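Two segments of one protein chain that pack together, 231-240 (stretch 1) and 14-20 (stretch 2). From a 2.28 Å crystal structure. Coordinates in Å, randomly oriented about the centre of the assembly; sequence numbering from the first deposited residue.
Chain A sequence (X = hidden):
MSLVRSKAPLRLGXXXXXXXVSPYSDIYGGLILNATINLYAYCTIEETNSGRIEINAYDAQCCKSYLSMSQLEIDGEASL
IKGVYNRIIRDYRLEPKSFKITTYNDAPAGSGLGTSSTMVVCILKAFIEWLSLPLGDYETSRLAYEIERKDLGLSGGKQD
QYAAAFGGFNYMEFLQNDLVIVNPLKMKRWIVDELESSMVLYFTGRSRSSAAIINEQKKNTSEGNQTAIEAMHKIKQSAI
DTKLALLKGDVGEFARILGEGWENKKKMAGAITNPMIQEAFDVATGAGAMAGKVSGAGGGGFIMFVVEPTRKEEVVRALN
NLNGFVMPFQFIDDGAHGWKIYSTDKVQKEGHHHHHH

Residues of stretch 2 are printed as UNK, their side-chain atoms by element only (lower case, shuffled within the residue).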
# COMPACT_ATOMS: atom_id res chain seq x y z
N ALA A 231 4.64 15.79 -24.04
CA ALA A 231 5.17 16.26 -22.78
C ALA A 231 4.43 15.57 -21.64
O ALA A 231 5.03 15.22 -20.62
CB ALA A 231 4.97 17.77 -22.67
N MSE A 232 3.13 15.37 -21.83
CA MSE A 232 2.29 14.72 -20.84
C MSE A 232 2.64 13.25 -20.70
O MSE A 232 2.56 12.70 -19.60
CB MSE A 232 0.81 14.86 -21.22
CG MSE A 232 -0.15 14.41 -20.14
SE MSE A 232 -0.06 15.50 -18.53
CE MSE A 232 -1.13 17.01 -19.11
N HIS A 233 3.02 12.61 -21.80
CA HIS A 233 3.39 11.21 -21.74
C HIS A 233 4.59 11.01 -20.82
O HIS A 233 4.80 9.93 -20.27
CB HIS A 233 3.71 10.66 -23.14
CG HIS A 233 2.52 10.60 -24.06
ND1 HIS A 233 1.29 10.14 -23.64
CD2 HIS A 233 2.39 10.89 -25.37
CE1 HIS A 233 0.45 10.16 -24.66
NE2 HIS A 233 1.09 10.61 -25.72
N LYS A 234 5.38 12.07 -20.66
CA LYS A 234 6.54 12.01 -19.79
C LYS A 234 6.11 12.23 -18.35
O LYS A 234 6.58 11.53 -17.45
CB LYS A 234 7.57 13.07 -20.19
CG LYS A 234 8.29 12.76 -21.49
CD LYS A 234 9.30 13.85 -21.83
CE LYS A 234 10.09 13.51 -23.10
NZ LYS A 234 11.05 14.60 -23.44
N ILE A 235 5.21 13.19 -18.15
CA ILE A 235 4.68 13.49 -16.82
C ILE A 235 3.99 12.24 -16.28
O ILE A 235 4.07 11.93 -15.11
CB ILE A 235 3.68 14.67 -16.86
CG1 ILE A 235 4.44 15.98 -17.08
CG2 ILE A 235 2.85 14.72 -15.59
CD1 ILE A 235 3.55 17.20 -17.29
N LYS A 236 3.31 11.52 -17.17
CA LYS A 236 2.64 10.28 -16.80
C LYS A 236 3.72 9.26 -16.41
O LYS A 236 3.62 8.58 -15.39
CB LYS A 236 1.83 9.74 -17.97
CG LYS A 236 1.27 8.33 -17.77
CD LYS A 236 0.53 7.82 -19.00
CE LYS A 236 -0.14 6.47 -18.72
NZ LYS A 236 -1.12 6.09 -19.80
N GLN A 237 4.76 9.18 -17.24
CA GLN A 237 5.86 8.24 -17.01
C GLN A 237 6.56 8.50 -15.68
O GLN A 237 6.91 7.56 -14.97
CB GLN A 237 6.89 8.36 -18.13
CG GLN A 237 8.08 7.41 -17.99
CD GLN A 237 7.65 5.96 -17.96
OE1 GLN A 237 6.79 5.55 -18.74
NE2 GLN A 237 8.25 5.17 -17.08
N SER A 238 6.76 9.77 -15.37
CA SER A 238 7.42 10.16 -14.14
C SER A 238 6.70 9.56 -12.93
O SER A 238 7.33 9.21 -11.94
CB SER A 238 7.49 11.71 -14.03
OG SER A 238 6.21 12.32 -13.83
N ALA A 239 5.38 9.42 -13.01
CA ALA A 239 4.63 8.85 -11.91
C ALA A 239 5.15 7.44 -11.66
O ALA A 239 5.32 7.03 -10.51
CB ALA A 239 3.13 8.82 -12.23
N ILE A 240 5.42 6.72 -12.74
CA ILE A 240 5.95 5.36 -12.62
C ILE A 240 7.37 5.38 -12.03
O ILE A 240 7.67 4.61 -11.12
CB ILE A 240 5.99 4.65 -13.99
CG1 ILE A 240 4.56 4.44 -14.50
CG2 ILE A 240 6.71 3.31 -13.87
CD1 ILE A 240 4.50 3.79 -15.89
N UNK A 14 3.02 14.63 -5.97
CA UNK A 14 4.39 14.18 -6.15
C UNK A 14 4.76 13.98 -7.61
O UNK A 14 5.86 14.36 -8.02
c UNK A 14 4.45 13.15 -3.83
c UNK A 14 5.42 14.22 -3.37
c UNK A 14 4.65 12.91 -5.34
c UNK A 14 4.66 11.88 -3.05
N UNK A 15 3.86 13.40 -8.40
CA UNK A 15 4.15 13.15 -9.81
C UNK A 15 2.94 12.74 -10.64
O UNK A 15 1.95 12.24 -10.11
c UNK A 15 5.23 12.09 -9.94
N UNK A 16 3.06 12.95 -11.95
CA UNK A 16 2.00 12.60 -12.88
C UNK A 16 0.92 13.65 -12.96
O UNK A 16 -0.07 13.48 -13.68
N UNK A 17 1.10 14.74 -12.24
CA UNK A 17 0.11 15.80 -12.23
C UNK A 17 -0.31 16.23 -13.62
O UNK A 17 0.51 16.67 -14.42
N UNK A 18 -1.59 16.08 -13.92
CA UNK A 18 -2.09 16.47 -15.22
C UNK A 18 -2.64 15.31 -16.01
O UNK A 18 -3.61 15.46 -16.75
N UNK A 19 -2.02 14.14 -15.84
CA UNK A 19 -2.44 12.94 -16.55
C UNK A 19 -3.82 12.50 -16.10
O UNK A 19 -4.43 11.63 -16.72
c UNK A 19 -1.43 11.81 -16.34
o UNK A 19 -1.47 11.32 -15.00
N UNK A 20 -4.31 13.10 -15.03
CA UNK A 20 -5.61 12.76 -14.48
C UNK A 20 -6.75 13.56 -15.08
O UNK A 20 -7.92 13.24 -14.87
c UNK A 20 -5.61 12.97 -12.97
o UNK A 20 -5.98 15.03 -11.80
c UNK A 20 -5.22 14.39 -12.57
o UNK A 20 -4.15 14.86 -13.03
O HOH W 1 4.61 15.11 -12.83

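Position 14 carries four side-chain carbons, forked at the second, and no heteroatom. It is buried but makes no contact with the helix 231-240. The fork lies one carbon beyond CB, which identifies Leu14; its hydrocarbon suits an interior site in the strand that leads into this contact.

Position 15 has a single side-chain carbon. This CB points toward the helix, lying 3.8 Å from CA of Ala239 and 4.0 Å from OG of Ser238. The residue is therefore Ala15: a methyl group fills this close space against the helix backbone without needing a polar partner.

Position 16 has no side-chain atoms. Its CA sits 3.1 Å from O of Ile235, in a CA-H...O contact, and 4.0 Å from CB of Ala239. Phi is 83°, a value that favours glycine, and an ideal CB would fall 3.0 Å from CB of Ala239, which is too tight. This is Gly16.

At position 17 there is nothing beyond CA, and the contact is made by the backbone, its O lying 3.3 Å from CG2 of Ile235; this is Gly17. Here the helix does not demand the absence: an ideal CB would be 5.2 Å from CG2 of Ile235, with room to spare.

Position 18 again lacks a side chain, and its C atom lies 3.6 Å from SE of the selenomethionine Met232. Two constraints agree. With phi at 117° and psi at -34°, a CB would jam against the preceding carbonyl oxygen; it would also lie 3.1 Å from CE of Met232. Gly18 fits.

Position 19 bears one carbon followed by one oxygen, unbranched, and its CB packs 4.2 Å from CB of Lys236. This is Ser19. The small side chain fits beside Lys236, while its hydroxyl OG lies 2.9 Å from O of Gly16 and is hydrogen-bonded elsewhere in the structure. Its N bonds to O of Gly16 at 3.0 Å, tightening the turn.

Position 20 shows two carbons, the second carrying two oxygens, and does not touch the helix. It is Asp20, whose carboxylate accepts a hydrogen bond from the loop, N of Gly18 to OD1 of Asp20 at 3.0 Å, helping to hold the glycine-rich turn.

The contact works through close backbone approach rather than direct hydrogen bonds, of which there are none across it. CA of Gly16 comes within 4.6 Å of CA of Lys236. Ser238 OG donates to Ile235 O at 2.5 Å within the helix. A water accepts from N of Gly16 at 2.8 Å and donates weakly to OG of Ser238 at 3.4 Å, bridging the two segments. Met232 and Ile235 cover the loop backbone beyond.

Stretch 2 (14-20) LAGGGSD
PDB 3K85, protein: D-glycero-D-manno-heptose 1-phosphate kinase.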